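Local coordinates for protein Pab-dependent poly(a)-specific ribonuclease subunit PAN2 (PDB 4CZX) that probably shortens the poly(A) tails of mRNA as the catalytic subunit of the PAN deadenylation complex, represented here by its N-terminal WD40 domain, at residues A[29-42]-A[291-305]. Residues are numbered along the deposited sequence; the frame is centred on the assembly and turned at random.
Sequences PASTIAFDNQDELL and LHFDVSRTGEGKALA
F35 and I33 of strand 32-35 pack on S296, A303 and A305, joining two neighbouring blades of a beta-propeller. Strand 32-35 runs almost parallel to strand 291-295, at 6°. Their axes come no closer than 6.3 Å, and side chains rather than a backbone ladder bridge the gap. The F35 ring is held between two aliphatic groups. S296 CB lies over the centre of one face, 3.8 Å from the ring centroid in a CH-pi contact, and L42 CD1 covers the opposite face. A303 CB approaches F35 CE2 at 3.6 Å. I33 CG2 meets A305 CB, while I33 CD1 reaches A303.

Polar contacts hold both ends. With chi1 at -162°, D294 turns CG away from its own N and carries the carboxylate to the first blade. D294 OD2 accepts from F35 N at 2.8 Å through its anti lone pair. D294 OD1 pairs with R250 of the preceding blade. R297 NH1 donates to F35 O at 3.2 Å from above the carbonyl plane, and a water links F35 O, D294 OD2 and R297 NH1. At the other end H292 NE2 donates to A30 O at 2.9 Å. T32 CA sits over the H292 ring face. A305 O accepts from both L291 N and H292 N, a classic beta bulge.

This is the junction between the first and last blades of the WD40 ring, where innermost strands pack side by side around the central channel.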
ATOM      1  N   PRO A  29      19.442 -15.552  11.913  1.00 31.97           N
ATOM      2  CA  PRO A  29      18.826 -16.352  12.982  1.00 28.11           C
ATOM      3  C   PRO A  29      18.374 -15.505  14.157  1.00 25.88           C
ATOM      4  O   PRO A  29      18.544 -14.283  14.150  1.00 26.01           O
ATOM      5  CB  PRO A  29      19.960 -17.293  13.405  1.00 28.37           C
ATOM      6  CG  PRO A  29      21.190 -16.471  13.170  1.00 31.13           C
ATOM      7  CD  PRO A  29      20.903 -15.729  11.870  1.00 31.81           C
ATOM      8  N   ALA A  30      17.804 -16.159  15.166  1.00 25.15           N
ATOM      9  CA  ALA A  30      17.374 -15.467  16.374  1.00 25.47           C
ATOM     10  C   ALA A  30      18.513 -14.645  16.991  1.00 24.75           C
ATOM     11  O   ALA A  30      19.691 -15.011  16.891  1.00 26.82           O
ATOM     12  CB  ALA A  30      16.821 -16.473  17.389  1.00 23.53           C
ATOM     13  N   SER A  31      18.149 -13.521  17.598  1.00 23.02           N
ATOM     14  CA  SER A  31      19.099 -12.601  18.211  1.00 22.30           C
ATOM     15  C   SER A  31      19.201 -12.853  19.707  1.00 24.67           C
ATOM     16  O   SER A  31      20.201 -12.495  20.350  1.00 25.28           O
ATOM     17  CB  SER A  31      18.672 -11.151  17.958  1.00 23.11           C
ATOM     18  OG  SER A  31      17.383 -10.918  18.524  1.00 24.16           O
ATOM     19  N   THR A  32      18.151 -13.450  20.272  1.00 22.19           N
ATOM     20  CA  THR A  32      18.129 -13.766  21.701  1.00 26.98           C
ATOM     21  C   THR A  32      16.916 -14.657  21.988  1.00 26.45           C
ATOM     22  O   THR A  32      15.937 -14.651  21.224  1.00 23.76           O
ATOM     23  CB  THR A  32      18.080 -12.474  22.566  1.00 24.55           C
ATOM     24  OG1 THR A  32      18.180 -12.803  23.957  1.00 24.95           O
ATOM     25  CG2 THR A  32      16.774 -11.698  22.324  1.00 27.10           C
ATOM     26  N   ILE A  33      16.992 -15.456  23.046  1.00 24.31           N
ATOM     27  CA  ILE A  33      15.819 -16.177  23.545  1.00 22.60           C
ATOM     28  C   ILE A  33      15.763 -16.079  25.064  1.00 26.71           C
ATOM     29  O   ILE A  33      16.801 -15.948  25.722  1.00 23.91           O
ATOM     30  CB  ILE A  33      15.817 -17.675  23.122  1.00 26.16           C
ATOM     31  CG1 ILE A  33      16.856 -18.475  23.919  1.00 29.19           C
ATOM     32  CG2 ILE A  33      16.059 -17.834  21.596  1.00 23.18           C
ATOM     33  CD1 ILE A  33      16.940 -19.934  23.509  1.00 23.33           C
ATOM     34  N   ALA A  34      14.556 -16.141  25.620  1.00 22.72           N
ATOM     35  CA  ALA A  34      14.384 -16.154  27.078  1.00 24.64           C
ATOM     36  C   ALA A  34      13.048 -16.752  27.485  1.00 27.85           C
ATOM     37  O   ALA A  34      11.999 -16.411  26.931  1.00 25.00           O
ATOM     38  CB  ALA A  34      14.506 -14.740  27.654  1.00 21.02           C
ATOM     39  N   PHE A  35      13.094 -17.645  28.466  1.00 24.24           N
ATOM     40  CA  PHE A  35      11.893 -18.127  29.128  1.00 25.99           C
ATOM     41  C   PHE A  35      11.210 -17.016  29.907  1.00 30.33           C
ATOM     42  O   PHE A  35      11.856 -16.319  30.682  1.00 28.72           O
ATOM     43  CB  PHE A  35      12.240 -19.275  30.075  1.00 27.86           C
ATOM     44  CG  PHE A  35      12.437 -20.588  29.388  1.00 30.23           C
ATOM     45  CD1 PHE A  35      11.343 -21.322  28.952  1.00 30.38           C
ATOM     46  CD2 PHE A  35      13.711 -21.103  29.196  1.00 26.92           C
ATOM     47  CE1 PHE A  35      11.515 -22.539  28.325  1.00 32.91           C
ATOM     48  CE2 PHE A  35      13.895 -22.321  28.575  1.00 30.12           C
ATOM     49  CZ  PHE A  35      12.797 -23.042  28.135  1.00 33.37           C
ATOM     50  N   ASP A  36       9.903 -16.861  29.707  1.00 26.57           N
ATOM     51  CA  ASP A  36       9.089 -15.994  30.549  1.00 26.33           C
ATOM     52  C   ASP A  36       9.054 -16.554  31.974  1.00 31.24           C
ATOM     53  O   ASP A  36       9.299 -17.745  32.195  1.00 32.41           O
ATOM     54  CB  ASP A  36       7.649 -15.907  29.993  1.00 24.70           C
ATOM     55  CG  ASP A  36       6.936 -14.626  30.372  1.00 30.69           C
ATOM     56  OD1 ASP A  36       7.060 -14.164  31.528  1.00 29.34           O
ATOM     57  OD2 ASP A  36       6.230 -14.081  29.496  1.00 29.47           O
ATOM     58  N   ASN A  37       8.709 -15.729  32.951  1.00 30.53           N
ATOM     59  CA  ASN A  37       8.464 -16.316  34.267  1.00 35.87           C
ATOM     60  C   ASN A  37       6.973 -16.571  34.542  1.00 38.01           C
ATOM     61  O   ASN A  37       6.595 -16.882  35.666  1.00 35.26           O
ATOM     62  CB  ASN A  37       9.087 -15.462  35.383  1.00 51.48           C
ATOM     63  CG  ASN A  37       8.694 -14.003  35.316  1.00 49.70           C
ATOM     64  OD1 ASN A  37       7.658 -13.645  34.759  1.00 49.72           O
ATOM     65  ND2 ASN A  37       9.529 -13.144  35.896  1.00 42.86           N
ATOM     66  N   GLN A  38       6.129 -16.468  33.514  1.00 30.83           N
ATOM     67  CA  GLN A  38       4.745 -16.912  33.639  1.00 35.84           C
ATOM     68  C   GLN A  38       4.195 -17.410  32.309  1.00 40.20           C
ATOM     69  O   GLN A  38       4.797 -17.187  31.241  1.00 34.30           O
ATOM     70  CB  GLN A  38       3.856 -15.791  34.172  1.00 37.62           C
ATOM     71  CG  GLN A  38       3.810 -14.571  33.269  1.00 33.86           C
ATOM     72  CD  GLN A  38       2.806 -13.536  33.741  1.00 41.40           C
ATOM     73  OE1 GLN A  38       1.689 -13.458  33.225  1.00 46.01           O
ATOM     74  NE2 GLN A  38       3.202 -12.730  34.723  1.00 35.01           N
ATOM     75  N   ASP A  39       3.065 -18.104  32.395  1.00 35.69           N
ATOM     76  CA  ASP A  39       2.270 -18.501  31.237  1.00 39.20           C
ATOM     77  C   ASP A  39       2.962 -19.501  30.309  1.00 39.18           C
ATOM     78  O   ASP A  39       2.519 -19.692  29.171  1.00 40.88           O
ATOM     79  CB  ASP A  39       1.855 -17.256  30.444  1.00 35.81           C
ATOM     80  CG  ASP A  39       0.938 -16.356  31.238  1.00 45.02           C
ATOM     81  OD1 ASP A  39       0.335 -16.866  32.199  1.00 44.76           O
ATOM     82  OD2 ASP A  39       0.818 -15.157  30.919  1.00 45.99           O
ATOM     83  N   GLU A  40       4.031 -20.133  30.789  1.00 34.30           N
ATOM     84  CA  GLU A  40       4.710 -21.188  30.036  1.00 32.95           C
ATOM     85  C   GLU A  40       5.265 -20.694  28.696  1.00 34.36           C
ATOM     86  O   GLU A  40       5.334 -21.449  27.719  1.00 37.38           O
ATOM     87  CB  GLU A  40       3.757 -22.359  29.795  1.00 40.07           C
ATOM     88  CG  GLU A  40       3.287 -23.012  31.074  1.00 47.09           C
ATOM     89  CD  GLU A  40       4.454 -23.554  31.861  1.00 51.20           C
ATOM     90  OE1 GLU A  40       4.964 -24.625  31.474  1.00 52.44           O
ATOM     91  OE2 GLU A  40       4.875 -22.893  32.837  1.00 49.75           O
ATOM     92  N   LEU A  41       5.678 -19.433  28.652  1.00 27.81           N
ATOM     93  CA  LEU A  41       6.122 -18.848  27.386  1.00 25.66           C
ATOM     94  C   LEU A  41       7.635 -18.881  27.207  1.00 27.16           C
ATOM     95  O   LEU A  41       8.401 -18.666  28.151  1.00 32.11           O
ATOM     96  CB  LEU A  41       5.636 -17.401  27.266  1.00 27.53           C
ATOM     97  CG  LEU A  41       4.119 -17.204  27.260  1.00 31.98           C
ATOM     98  CD1 LEU A  41       3.773 -15.724  27.182  1.00 34.23           C
ATOM     99  CD2 LEU A  41       3.493 -17.984  26.109  1.00 32.26           C
ATOM    100  N   LEU A  42       8.049 -19.152  25.975  1.00 23.67           N
ATOM    101  CA  LEU A  42       9.420 -18.900  25.535  1.00 25.85           C
ATOM    102  C   LEU A  42       9.400 -17.789  24.489  1.00 25.12           C
ATOM    103  O   LEU A  42       8.639 -17.854  23.510  1.00 29.43           O
ATOM    104  CB  LEU A  42      10.060 -20.162  24.956  1.00 27.02           C
ATOM    105  CG  LEU A  42      11.504 -20.013  24.451  1.00 31.33           C
ATOM    106  CD1 LEU A  42      12.484 -19.800  25.604  1.00 28.11           C
ATOM    107  CD2 LEU A  42      11.909 -21.225  23.627  1.00 27.98           C
ATOM    108  N   LEU A 291      23.621 -20.752  19.143  1.00 26.43           N
ATOM    109  CA  LEU A 291      23.881 -19.321  19.333  1.00 25.17           C
ATOM    110  C   LEU A 291      23.330 -18.757  20.636  1.00 26.32           C
ATOM    111  O   LEU A 291      23.856 -17.767  21.155  1.00 28.17           O
ATOM    112  CB  LEU A 291      23.281 -18.509  18.185  1.00 25.62           C
ATOM    113  CG  LEU A 291      23.920 -18.662  16.808  1.00 32.73           C
ATOM    114  CD1 LEU A 291      23.213 -17.736  15.841  1.00 35.45           C
ATOM    115  CD2 LEU A 291      25.410 -18.360  16.856  1.00 36.74           C
ATOM    116  N   HIS A 292      22.232 -19.339  21.121  1.00 28.39           N
ATOM    117  CA  HIS A 292      21.602 -18.868  22.358  1.00 27.02           C
ATOM    118  C   HIS A 292      21.067 -20.019  23.179  1.00 25.59           C
ATOM    119  O   HIS A 292      20.743 -21.083  22.650  1.00 29.34           O
ATOM    120  CB  HIS A 292      20.455 -17.873  22.067  1.00 24.95           C
ATOM    121  CG  HIS A 292      20.821 -16.810  21.087  1.00 25.73           C
ATOM    122  ND1 HIS A 292      21.628 -15.742  21.410  1.00 26.47           N
ATOM    123  CD2 HIS A 292      20.485 -16.652  19.784  1.00 25.24           C
ATOM    124  CE1 HIS A 292      21.810 -14.992  20.335  1.00 26.57           C
ATOM    125  NE2 HIS A 292      21.116 -15.515  19.338  1.00 32.13           N
ATOM    126  N   PHE A 293      20.961 -19.774  24.480  1.00 26.86           N
ATOM    127  CA  PHE A 293      20.568 -20.783  25.453  1.00 27.50           C
ATOM    128  C   PHE A 293      19.819 -20.139  26.621  1.00 26.07           C
ATOM    129  O   PHE A 293      20.165 -19.038  27.055  1.00 26.64           O
ATOM    130  CB  PHE A 293      21.808 -21.539  25.967  1.00 25.90           C
ATOM    131  CG  PHE A 293      21.512 -22.501  27.072  1.00 30.04           C
ATOM    132  CD1 PHE A 293      20.773 -23.647  26.825  1.00 34.24           C
ATOM    133  CD2 PHE A 293      21.969 -22.261  28.361  1.00 34.42           C
ATOM    134  CE1 PHE A 293      20.499 -24.544  27.839  1.00 39.19           C
ATOM    135  CE2 PHE A 293      21.695 -23.158  29.389  1.00 36.12           C
ATOM    136  CZ  PHE A 293      20.952 -24.293  29.126  1.00 33.67           C
ATOM    137  N   ASP A 294      18.788 -20.809  27.127  1.00 25.58           N
ATOM    138  CA  ASP A 294      18.201 -20.407  28.403  1.00 25.48           C
ATOM    139  C   ASP A 294      17.615 -21.618  29.121  1.00 28.54           C
ATOM    140  O   ASP A 294      17.388 -22.671  28.513  1.00 30.03           O
ATOM    141  CB  ASP A 294      17.115 -19.321  28.198  1.00 25.40           C
ATOM    142  CG  ASP A 294      16.795 -18.557  29.475  1.00 30.99           C
ATOM    143  OD1 ASP A 294      17.639 -18.558  30.408  1.00 27.14           O
ATOM    144  OD2 ASP A 294      15.690 -17.964  29.554  1.00 27.24           O
ATOM    145  N   VAL A 295      17.375 -21.453  30.419  1.00 26.32           N
ATOM    146  CA  VAL A 295      16.719 -22.468  31.242  1.00 26.58           C
ATOM    147  C   VAL A 295      15.472 -21.851  31.885  1.00 30.03           C
ATOM    148  O   VAL A 295      15.466 -20.668  32.215  1.00 28.60           O
ATOM    149  CB  VAL A 295      17.663 -23.022  32.337  1.00 32.79           C
ATOM    150  CG1 VAL A 295      18.068 -21.918  33.317  1.00 32.11           C
ATOM    151  CG2 VAL A 295      17.010 -24.181  33.080  1.00 31.35           C
ATOM    152  N   SER A 296      14.411 -22.636  32.023  1.00 29.75           N
ATOM    153  CA  SER A 296      13.161 -22.143  32.624  1.00 31.18           C
ATOM    154  C   SER A 296      13.282 -21.950  34.136  1.00 32.69           C
ATOM    155  O   SER A 296      14.216 -22.459  34.757  1.00 32.59           O
ATOM    156  CB  SER A 296      12.015 -23.103  32.321  1.00 33.38           C
ATOM    157  OG  SER A 296      12.144 -24.314  33.055  1.00 38.85           O
ATOM    158  N   ARG A 297      12.317 -21.247  34.735  1.00 32.28           N
ATOM    159  CA  ARG A 297      12.356 -20.963  36.177  1.00 32.20           C
ATOM    160  C   ARG A 297      12.361 -22.223  37.033  1.00 38.18           C
ATOM    161  O   ARG A 297      12.938 -22.237  38.124  1.00 38.47           O
ATOM    162  CB  ARG A 297      11.168 -20.086  36.588  1.00 35.72           C
ATOM    163  CG  ARG A 297      11.171 -18.674  36.001  1.00 43.97           C
ATOM    164  CD  ARG A 297      12.425 -17.900  36.386  1.00 55.15           C
ATOM    165  NE  ARG A 297      12.437 -16.541  35.840  1.00 60.45           N
ATOM    166  CZ  ARG A 297      12.627 -16.242  34.553  1.00 59.21           C
ATOM    167  NH1 ARG A 297      12.799 -17.208  33.656  1.00 48.35           N
ATOM    168  NH2 ARG A 297      12.628 -14.972  34.157  1.00 57.88           N
ATOM    169  N   THR A 298      11.711 -23.280  36.550  1.00 39.31           N
ATOM    170  CA  THR A 298      11.667 -24.541  37.285  1.00 41.75           C
ATOM    171  C   THR A 298      12.925 -25.378  37.078  1.00 35.58           C
ATOM    172  O   THR A 298      13.172 -26.334  37.817  1.00 41.33           O
ATOM    173  CB  THR A 298      10.468 -25.391  36.865  1.00 43.82           C
ATOM    174  OG1 THR A 298      10.563 -25.665  35.460  1.00 40.22           O
ATOM    175  CG2 THR A 298       9.159 -24.665  37.168  1.00 38.63           C
ATOM    176  N   GLY A 299      13.699 -25.035  36.051  1.00 36.44           N
ATOM    177  CA  GLY A 299      14.886 -25.794  35.696  1.00 36.52           C
ATOM    178  C   GLY A 299      14.583 -26.941  34.748  1.00 44.51           C
ATOM    179  O   GLY A 299      15.497 -27.592  34.237  1.00 44.07           O
ATOM    180  N   GLU A 300      13.295 -27.171  34.492  1.00 40.75           N
ATOM    181  CA  GLU A 300      12.863 -28.357  33.757  1.00 40.82           C
ATOM    182  C   GLU A 300      12.957 -28.199  32.236  1.00 36.75           C
ATOM    183  O   GLU A 300      13.113 -29.187  31.517  1.00 42.67           O
ATOM    184  CB  GLU A 300      11.437 -28.725  34.166  1.00 47.47           C
ATOM    185  CG  GLU A 300      11.334 -29.128  35.634  1.00 52.06           C
ATOM    186  CD  GLU A 300       9.920 -29.462  36.067  1.00 65.40           C
ATOM    187  OE1 GLU A 300       9.029 -29.545  35.195  1.00 65.93           O
ATOM    188  OE2 GLU A 300       9.701 -29.645  37.286  1.00 73.07           O
ATOM    189  N   GLY A 301      12.868 -26.965  31.753  1.00 34.79           N
ATOM    190  CA  GLY A 301      13.010 -26.700  30.328  1.00 34.58           C
ATOM    191  C   GLY A 301      14.343 -26.081  29.951  1.00 35.84           C
ATOM    192  O   GLY A 301      14.774 -25.103  30.565  1.00 35.55           O
ATOM    193  N   LYS A 302      15.001 -26.658  28.940  1.00 31.54           N
ATOM    194  CA  LYS A 302      16.225 -26.099  28.373  1.00 30.96           C
ATOM    195  C   LYS A 302      15.992 -25.716  26.917  1.00 33.03           C
ATOM    196  O   LYS A 302      15.560 -26.547  26.119  1.00 39.02           O
ATOM    197  CB  LYS A 302      17.392 -27.093  28.447  1.00 34.99           C
ATOM    198  CG  LYS A 302      18.037 -27.251  29.823  1.00 38.76           C
ATOM    199  CD  LYS A 302      17.183 -28.080  30.779  1.00 42.04           C
ATOM    200  CE  LYS A 302      17.966 -28.430  32.038  1.00 39.31           C
ATOM    201  NZ  LYS A 302      17.181 -29.282  32.991  1.00 41.73           N
ATOM    202  N   ALA A 303      16.289 -24.471  26.570  1.00 29.15           N
ATOM    203  CA  ALA A 303      16.068 -24.001  25.199  1.00 29.01           C
ATOM    204  C   ALA A 303      17.376 -23.612  24.538  1.00 28.13           C
ATOM    205  O   ALA A 303      18.223 -22.990  25.169  1.00 32.08           O
ATOM    206  CB  ALA A 303      15.107 -22.825  25.186  1.00 25.68           C
ATOM    207  N   LEU A 304      17.510 -23.959  23.257  1.00 25.27           N
ATOM    208  CA  LEU A 304      18.715 -23.685  22.486  1.00 24.41           C
ATOM    209  C   LEU A 304      18.335 -23.181  21.098  1.00 30.66           C
ATOM    210  O   LEU A 304      17.532 -23.816  20.413  1.00 33.45           O
ATOM    211  CB  LEU A 304      19.582 -24.941  22.352  1.00 30.69           C
ATOM    212  CG  LEU A 304      20.162 -25.630  23.589  1.00 35.27           C
ATOM    213  CD1 LEU A 304      19.142 -26.544  24.268  1.00 46.50           C
ATOM    214  CD2 LEU A 304      21.399 -26.418  23.202  1.00 39.81           C
ATOM    215  N   ALA A 305      18.892 -22.048  20.682  1.00 24.90           N
ATOM    216  CA  ALA A 305      18.645 -21.561  19.330  1.00 29.48           C
ATOM    217  C   ALA A 305      19.912 -21.704  18.510  1.00 31.69           C
ATOM    218  O   ALA A 305      21.004 -21.453  19.026  1.00 32.29           O
ATOM    219  CB  ALA A 305      18.175 -20.104  19.343  1.00 27.30           C
TER
HETATM  220  O   HOH W   1      14.551 -16.224  31.280  1.00 31.19           O
HETATM  221  O   HOH W   2      10.371 -20.155  33.059  1.00 34.14           O